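Side-chain contacts in aldo-keto Reductase, OXIDOREDUCTASE (Salmonella typhimurium, PDB 5T79), which is an NADPH-binding aldo-keto reductase that probably reduces aldehydes to alcohols, such as 3-hydroxybutanal to 1,3-butanediol: residues P142-P145 with L146-M150; H155-H159 with G160-Y164; I181-L185 with G186-L190. All coordinates share one frame; numbering follows the deposited sequence.

Contact 1. Residues P142-P145 with L146-M150. With SO4 (sulfate ion), chain C.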
loop_
_atom_site.group_PDB
_atom_site.type_symbol
_atom_site.label_atom_id
_atom_site.label_comp_id
_atom_site.label_asym_id
_atom_site.label_seq_id
_atom_site.Cartn_x
_atom_site.Cartn_y
_atom_site.Cartn_z
ATOM N N PRO A 142 -4.791 -21.064 -2.808
ATOM C CA PRO A 142 -4.126 -22.384 -2.832
ATOM C C PRO A 142 -4.779 -23.469 -3.702
ATOM O O PRO A 142 -4.090 -24.417 -4.078
ATOM C CB PRO A 142 -4.154 -22.837 -1.363
ATOM C CG PRO A 142 -5.189 -21.988 -0.693
ATOM C CD PRO A 142 -5.187 -20.677 -1.438
ATOM N N GLU A 143 -6.072 -23.316 -4.044
ATOM C CA GLU A 143 -6.841 -24.321 -4.785
ATOM C C GLU A 143 -6.895 -24.105 -6.309
ATOM O O GLU A 143 -7.441 -24.957 -7.022
ATOM C CB GLU A 143 -8.266 -24.411 -4.217
ATOM C CG GLU A 143 -8.332 -24.854 -2.756
ATOM C CD GLU A 143 -7.550 -26.105 -2.401
ATOM O OE1 GLU A 143 -7.681 -27.119 -3.124
ATOM O OE2 GLU A 143 -6.792 -26.066 -1.405
ATOM N N THR A 144 -6.330 -22.996 -6.806
ATOM C CA THR A 144 -6.228 -22.687 -8.246
ATOM C C THR A 144 -4.760 -22.776 -8.629
ATOM O O THR A 144 -3.952 -22.180 -7.914
ATOM C CB THR A 144 -6.777 -21.259 -8.506
ATOM O OG1 THR A 144 -8.170 -21.235 -8.203
ATOM C CG2 THR A 144 -6.524 -20.748 -9.941
ATOM N N PRO A 145 -4.379 -23.427 -9.749
ATOM C CA PRO A 145 -2.950 -23.476 -10.118
ATOM C C PRO A 145 -2.382 -22.079 -10.190
ATOM O O PRO A 145 -3.009 -21.187 -10.773
ATOM C CB PRO A 145 -2.964 -24.138 -11.499
ATOM C CG PRO A 145 -4.183 -24.996 -11.481
ATOM C CD PRO A 145 -5.203 -24.158 -10.738
ATOM N N LEU A 146 -1.230 -21.867 -9.557
ATOM C CA LEU A 146 -0.625 -20.540 -9.564
ATOM C C LEU A 146 -0.358 -20.074 -11.012
ATOM O O LEU A 146 -0.478 -18.884 -11.305
ATOM C CB LEU A 146 0.674 -20.580 -8.732
ATOM C CG LEU A 146 1.436 -19.290 -8.536
ATOM C CD1 LEU A 146 0.585 -18.228 -7.814
ATOM C CD2 LEU A 146 2.708 -19.561 -7.754
ATOM N N LYS A 147 -0.051 -21.007 -11.915
ATOM C CA LYS A 147 0.209 -20.662 -13.321
ATOM C C LYS A 147 -1.010 -19.978 -13.981
ATOM O O LYS A 147 -0.812 -19.084 -14.802
ATOM C CB LYS A 147 0.616 -21.907 -14.126
ATOM C CG LYS A 147 1.180 -21.599 -15.512
ATOM C CD LYS A 147 2.687 -21.775 -15.590
ATOM C CE LYS A 147 3.213 -21.342 -16.936
ATOM N NZ LYS A 147 4.644 -21.701 -17.112
ATOM N N GLU A 148 -2.253 -20.414 -13.668
ATOM C CA GLU A 148 -3.434 -19.787 -14.269
ATOM C C GLU A 148 -3.552 -18.333 -13.821
ATOM O O GLU A 148 -3.821 -17.438 -14.642
ATOM C CB GLU A 148 -4.736 -20.554 -13.921
ATOM C CG GLU A 148 -5.991 -19.839 -14.437
ATOM C CD GLU A 148 -7.305 -20.536 -14.149
ATOM O OE1 GLU A 148 -7.363 -21.775 -14.280
ATOM O OE2 GLU A 148 -8.300 -19.838 -13.871
ATOM N N THR A 149 -3.374 -18.098 -12.509
ATOM C CA THR A 149 -3.474 -16.745 -11.955
ATOM C C THR A 149 -2.402 -15.832 -12.557
ATOM O O THR A 149 -2.688 -14.691 -12.914
ATOM C CB THR A 149 -3.344 -16.764 -10.423
ATOM O OG1 THR A 149 -4.283 -17.711 -9.884
ATOM C CG2 THR A 149 -3.643 -15.386 -9.826
ATOM N N MET A 150 -1.173 -16.341 -12.659
ATOM C CA MET A 150 -0.055 -15.560 -13.179
ATOM C C MET A 150 -0.205 -15.295 -14.666
ATOM O O MET A 150 0.152 -14.197 -15.128
ATOM C CB MET A 150 1.283 -16.246 -12.877
ATOM C CG MET A 150 1.604 -16.326 -11.384
ATOM S SD MET A 150 1.706 -14.768 -10.440
ATOM C CE MET A 150 0.137 -14.782 -9.619
HETATM S S SO4 C . 0.181 -25.136 -8.032
HETATM O O1 SO4 C . -0.023 -25.471 -9.447
HETATM O O2 SO4 C . -0.129 -23.738 -7.750
HETATM O O3 SO4 C . 1.591 -25.372 -7.690
HETATM O O4 SO4 C . -0.679 -26.001 -7.209
HETATM O O HOH W 1 -3.491 -19.194 -7.727
#
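Thr-144 and Thr-149 meet at the N-terminus of helix 146-158, where Pro-145 holds the N-cap position. The two threonine side chains cross at about a right angle. CG2 of Thr-144 lies 3.8 Å from OG1 of Thr-149. The methyl takes this place because CG2 of Thr-144 is anti to its own nitrogen, with OG1 at chi1 -65°. That torsion leaves OG1 of Thr-144 for a hydrogen bond with Asp-141 in the preceding loop. OG1 of Thr-149 is bonded to the carbonyl of Gly-111. OG1 of Thr-149 also accepts from a water at 2.7 Å, which donates to O of Thr-144 at 3.0 Å too and so ties the loop to the first turn. O of Pro-145 takes a weak hydrogen bond from N of Glu-148 at 3.1 Å. The Glu-148 chain runs out extended, and its OE2 is hydrogen-bonded to N of Arg-113. A sulfate, probably from the crystallisation liquor, sits at the helix start, where the helix dipole would favour an anion. Leu-146 N donates to sulfate O2 at 2.8 Å with an N-H...O angle of 163°, and CB of Leu-146 lies 3.4 Å from the same oxygen.

Contact 2. Residues H155-H159 with G160-Y164; sequences HLVRH and GKALY
Val-157 packs against the chain that folds back beneath the last turn of helix 146-158. Its CG2 lies 4.2 Å from CB of Ala-162 and also flanks the Ala-162 carbonyl. CG1 is anti to the backbone N (chi1 166°), which directs this second methyl to the carbonyls of Ala-162 and Leu-163. The backbone joins in: CA of Val-157 makes a C-H...O contact with O of Ala-162 at 3.3 Å. One water donates to both the Val-157 and the Ala-162 carbonyls, so it bridges helix end and strand start.

Gly-160 makes the turn possible. It is the C-prime residue of a Schellman motif, and its positive phi of 62° favours glycine. Gly-160 N bonds to O of Val-157 at 3.0 Å, approaching from above the carbonyl plane. Lys-161 N bonds to O of Leu-156 at 2.9 Å, almost in line with that C=O. Ala-162 N adds a weak bond to the same oxygen, so two N-H groups serve the Leu-156 carbonyl.

Leu-156 supplies the other side-chain contact. Its CD2 meets CD of Lys-161 at 3.9 Å, and the two chains cross obliquely. Beyond CG the lysine is extended, and its NZ forms a salt bridge with Asp-121 on helix 113-127.

The turn closes the beta-alpha-beta unit of strand 132-137, helix 146-158 and strand 162-168 in the TIM barrel. Leu-156 and Ala-162 both touch Phe-135 of strand 132-137. Lys-161 also lies on Leu-120 and Leu-124 of helix 113-127. On the side of the following helix, Val-157 touches Thr-187 and NH2 of Arg-158 is hydrogen-bonded to O of Leu-185 at the end of helix 172-185.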
loop_
_atom_site.group_PDB
_atom_site.type_symbol
_atom_site.label_atom_id
_atom_site.label_comp_id
_atom_site.label_asym_id
_atom_site.label_seq_id
_atom_site.Cartn_x
_atom_site.Cartn_y
_atom_site.Cartn_z
ATOM N N HIS A 155 -1.496 -11.813 -19.226
ATOM C CA HIS A 155 -2.463 -11.457 -20.280
ATOM C C HIS A 155 -2.930 -9.992 -20.177
ATOM O O HIS A 155 -2.995 -9.304 -21.196
ATOM C CB HIS A 155 -3.690 -12.391 -20.200
ATOM C CG HIS A 155 -4.776 -12.043 -21.162
ATOM N ND1 HIS A 155 -4.673 -12.344 -22.503
ATOM C CD2 HIS A 155 -5.965 -11.437 -20.933
ATOM C CE1 HIS A 155 -5.802 -11.920 -23.049
ATOM N NE2 HIS A 155 -6.614 -11.377 -22.135
ATOM N N LEU A 156 -3.254 -9.528 -18.957
ATOM C CA LEU A 156 -3.795 -8.177 -18.723
ATOM C C LEU A 156 -2.723 -7.117 -19.003
ATOM O O LEU A 156 -3.041 -6.041 -19.525
ATOM C CB LEU A 156 -4.353 -8.069 -17.291
ATOM C CG LEU A 156 -5.654 -8.926 -17.066
ATOM C CD1 LEU A 156 -5.959 -9.092 -15.564
ATOM C CD2 LEU A 156 -6.894 -8.327 -17.832
ATOM N N VAL A 157 -1.438 -7.476 -18.804
ATOM C CA VAL A 157 -0.360 -6.530 -19.169
ATOM C C VAL A 157 -0.194 -6.518 -20.699
ATOM O O VAL A 157 -0.149 -5.438 -21.305
ATOM C CB VAL A 157 0.959 -6.898 -18.433
ATOM C CG1 VAL A 157 2.174 -6.172 -19.036
ATOM C CG2 VAL A 157 0.836 -6.529 -16.965
ATOM N N ARG A 158 -0.102 -7.716 -21.328
ATOM C CA ARG A 158 0.088 -7.780 -22.792
ATOM C C ARG A 158 -1.059 -7.104 -23.552
ATOM O O ARG A 158 -0.817 -6.504 -24.594
ATOM C CB ARG A 158 0.307 -9.225 -23.275
ATOM C CG ARG A 158 1.674 -9.729 -22.774
ATOM C CD ARG A 158 1.973 -11.162 -23.137
ATOM N NE ARG A 158 3.214 -11.579 -22.487
ATOM C CZ ARG A 158 4.432 -11.363 -22.972
ATOM N NH1 ARG A 158 4.593 -10.755 -24.145
ATOM N NH2 ARG A 158 5.499 -11.770 -22.302
ATOM N N HIS A 159 -2.262 -7.130 -22.998
ATOM C CA HIS A 159 -3.396 -6.549 -23.699
ATOM C C HIS A 159 -3.771 -5.158 -23.118
ATOM O O HIS A 159 -4.886 -4.670 -23.319
ATOM C CB HIS A 159 -4.538 -7.567 -23.755
ATOM C CG HIS A 159 -4.116 -8.721 -24.613
ATOM N ND1 HIS A 159 -4.077 -8.610 -26.001
ATOM C CD2 HIS A 159 -3.511 -9.878 -24.259
ATOM C CE1 HIS A 159 -3.534 -9.734 -26.433
ATOM N NE2 HIS A 159 -3.192 -10.533 -25.424
ATOM N N GLY A 160 -2.764 -4.507 -22.525
ATOM C CA GLY A 160 -2.750 -3.107 -22.114
ATOM C C GLY A 160 -3.720 -2.598 -21.070
ATOM O O GLY A 160 -3.971 -1.385 -21.026
ATOM N N LYS A 161 -4.249 -3.489 -20.218
ATOM C CA LYS A 161 -5.174 -3.100 -19.143
ATOM C C LYS A 161 -4.416 -2.787 -17.852
ATOM O O LYS A 161 -4.984 -2.160 -16.955
ATOM C CB LYS A 161 -6.248 -4.170 -18.912
ATOM C CG LYS A 161 -7.163 -4.311 -20.136
ATOM C CD LYS A 161 -8.236 -5.346 -19.907
ATOM C CE LYS A 161 -9.233 -5.310 -21.073
ATOM N NZ LYS A 161 -10.160 -6.492 -21.041
ATOM N N ALA A 162 -3.142 -3.227 -17.751
ATOM C CA ALA A 162 -2.240 -2.899 -16.619
ATOM C C ALA A 162 -0.846 -2.660 -17.163
ATOM O O ALA A 162 -0.433 -3.390 -18.062
ATOM C CB ALA A 162 -2.200 -4.029 -15.605
ATOM N N LEU A 163 -0.111 -1.692 -16.635
ATOM C CA LEU A 163 1.266 -1.487 -17.099
ATOM C C LEU A 163 2.197 -2.490 -16.434
ATOM O O LEU A 163 3.128 -2.972 -17.066
ATOM C CB LEU A 163 1.767 -0.060 -16.820
ATOM C CG LEU A 163 1.038 1.084 -17.561
ATOM C CD1 LEU A 163 1.791 2.380 -17.418
ATOM C CD2 LEU A 163 0.842 0.750 -19.051
ATOM N N TYR A 164 1.958 -2.768 -15.139
ATOM C CA TYR A 164 2.754 -3.699 -14.327
ATOM C C TYR A 164 1.832 -4.513 -13.456
ATOM O O TYR A 164 0.649 -4.172 -13.305
ATOM C CB TYR A 164 3.730 -2.936 -13.394
ATOM C CG TYR A 164 4.694 -1.971 -14.045
ATOM C CD1 TYR A 164 4.350 -0.633 -14.239
ATOM C CD2 TYR A 164 5.980 -2.375 -14.402
ATOM C CE1 TYR A 164 5.253 0.272 -14.785
ATOM C CE2 TYR A 164 6.909 -1.463 -14.915
ATOM C CZ TYR A 164 6.540 -0.145 -15.101
ATOM O OH TYR A 164 7.461 0.760 -15.566
HETATM O O HOH W 2 0.984 -3.041 -20.450
#

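Contact 3. Residues I181-L185 with G186-L190; sequences ILEDL and GTPCL
Leu-182 and Cys-189 make the apolar part of this contact. With CG anti to its carbonyl carbon, Leu-182 sends CD1 to Cys-189, where it lies 3.7 Å from CB of Cys-189. CB of Leu-182 is close to O of Thr-187 at 3.2 Å, and CD2 lies near that oxygen too. The Cys-189 side chain also touches Ile-167 of strand 162-168.

Backbone hydrogen bonds end helix 172-185 in a Schellman motif. Thr-187 N donates to O of Leu-182 at 3.1 Å, tilted 29° from the carbonyl plane. Gly-186 N donates to O of Glu-183 at 3.1 Å, from above that carbonyl plane, and makes a weaker bond to the Leu-182 oxygen. Gly-186 has positive phi (97°), a backbone shape that calls for glycine. The turn leads from this outer helix of the TIM barrel towards strand 191-193.

Polar side chains frame the turn. Glu-183 is bent at chi2 (61°), and this brings OE1 to 3.7 Å from CB of Pro-188, a van der Waals contact. Thr-187 is buried, and its OG1 is hydrogen-bonded to OD1 of Asp-154 on helix 146-158.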
loop_
_atom_site.group_PDB
_atom_site.type_symbol
_atom_site.label_atom_id
_atom_site.label_comp_id
_atom_site.label_asym_id
_atom_site.label_seq_id
_atom_site.Cartn_x
_atom_site.Cartn_y
_atom_site.Cartn_z
ATOM N N ILE A 181 7.495 -17.733 -12.152
ATOM C CA ILE A 181 6.508 -17.990 -13.215
ATOM C C ILE A 181 6.350 -16.729 -14.080
ATOM O O ILE A 181 6.402 -16.829 -15.304
ATOM C CB ILE A 181 5.144 -18.496 -12.657
ATOM C CG1 ILE A 181 5.275 -19.956 -12.132
ATOM C CG2 ILE A 181 4.031 -18.420 -13.727
ATOM C CD1 ILE A 181 4.126 -20.390 -11.187
ATOM N N LEU A 182 6.160 -15.558 -13.448
ATOM C CA LEU A 182 6.009 -14.280 -14.152
ATOM C C LEU A 182 7.264 -13.939 -14.946
ATOM O O LEU A 182 7.143 -13.502 -16.078
ATOM C CB LEU A 182 5.673 -13.147 -13.162
ATOM C CG LEU A 182 4.224 -13.135 -12.633
ATOM C CD1 LEU A 182 4.071 -12.095 -11.501
ATOM C CD2 LEU A 182 3.227 -12.776 -13.754
ATOM N N GLU A 183 8.458 -14.168 -14.379
ATOM C CA GLU A 183 9.723 -13.918 -15.089
ATOM C C GLU A 183 9.794 -14.780 -16.377
ATOM O O GLU A 183 10.136 -14.263 -17.446
ATOM C CB GLU A 183 10.916 -14.209 -14.159
ATOM C CG GLU A 183 12.291 -14.108 -14.821
ATOM C CD GLU A 183 12.694 -12.770 -15.416
ATOM O OE1 GLU A 183 12.241 -11.722 -14.905
ATOM O OE2 GLU A 183 13.508 -12.770 -16.368
ATOM N N ASP A 184 9.443 -16.082 -16.272
ATOM C CA ASP A 184 9.446 -17.015 -17.416
ATOM C C ASP A 184 8.407 -16.592 -18.460
ATOM O O ASP A 184 8.624 -16.770 -19.659
ATOM C CB ASP A 184 9.167 -18.453 -16.941
ATOM C CG ASP A 184 9.001 -19.458 -18.066
ATOM O OD1 ASP A 184 10.017 -19.832 -18.679
ATOM O OD2 ASP A 184 7.837 -19.812 -18.385
ATOM N N LEU A 185 7.275 -16.048 -18.004
ATOM C CA LEU A 185 6.217 -15.580 -18.904
ATOM C C LEU A 185 6.621 -14.284 -19.638
ATOM O O LEU A 185 6.080 -13.999 -20.701
ATOM C CB LEU A 185 4.895 -15.370 -18.147
ATOM C CG LEU A 185 4.115 -16.645 -17.763
ATOM C CD1 LEU A 185 2.903 -16.294 -16.873
ATOM C CD2 LEU A 185 3.655 -17.425 -19.012
ATOM N N GLY A 186 7.564 -13.536 -19.087
ATOM C CA GLY A 186 8.034 -12.299 -19.708
ATOM C C GLY A 186 7.397 -11.031 -19.172
ATOM O O GLY A 186 7.572 -9.958 -19.749
ATOM N N THR A 187 6.652 -11.133 -18.066
ATOM C CA THR A 187 6.028 -9.988 -17.401
ATOM C C THR A 187 6.557 -10.029 -15.968
ATOM O O THR A 187 5.909 -10.636 -15.119
ATOM C CB THR A 187 4.489 -10.058 -17.493
ATOM O OG1 THR A 187 4.119 -10.007 -18.859
ATOM C CG2 THR A 187 3.807 -8.923 -16.721
ATOM N N PRO A 188 7.769 -9.506 -15.694
ATOM C CA PRO A 188 8.329 -9.648 -14.333
ATOM C C PRO A 188 7.500 -8.967 -13.256
ATOM O O PRO A 188 6.971 -7.870 -13.471
ATOM C CB PRO A 188 9.727 -9.014 -14.427
ATOM C CG PRO A 188 9.758 -8.278 -15.684
ATOM C CD PRO A 188 8.706 -8.822 -16.607
ATOM N N CYS A 189 7.371 -9.638 -12.100
ATOM C CA CYS A 189 6.635 -9.092 -10.962
ATOM C C CYS A 189 7.259 -7.766 -10.536
ATOM O O CYS A 189 8.438 -7.736 -10.225
ATOM C CB CYS A 189 6.652 -10.086 -9.807
ATOM S SG CYS A 189 5.621 -9.587 -8.418
ATOM N N LEU A 190 6.488 -6.688 -10.513
ATOM C CA LEU A 190 7.065 -5.401 -10.104
ATOM C C LEU A 190 7.255 -5.309 -8.601
ATOM O O LEU A 190 8.261 -4.755 -8.125
ATOM C CB LEU A 190 6.152 -4.219 -10.562
ATOM C CG LEU A 190 6.612 -2.803 -10.121
ATOM C CD1 LEU A 190 7.866 -2.379 -10.863
ATOM C CD2 LEU A 190 5.520 -1.729 -10.332
#

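The three contacts follow one another along the chain, on the same side of its centre. Contacts 1 and 2 sit at the two ends of helix 146-158, with centres about 18 Å apart and no direct touch. Contact 3 closes the next helix, 172-185, and lies about 14 Å from contact 1 and about 12 Å from contact 2, centre to centre. It touches both. Leu-146 and Met-150 pack on Ile-181, while Tyr-164 of contact 2 packs on Leu-190. The C-terminal part of helix 172-185 thus packs on helix 146-158, its neighbour outside the TIM barrel. The turns of contacts 2 and 3 lead into neighbouring parallel strands, 162-168 and 191-193. Strand 162-168 ends at Ser-168, which binds NADPH.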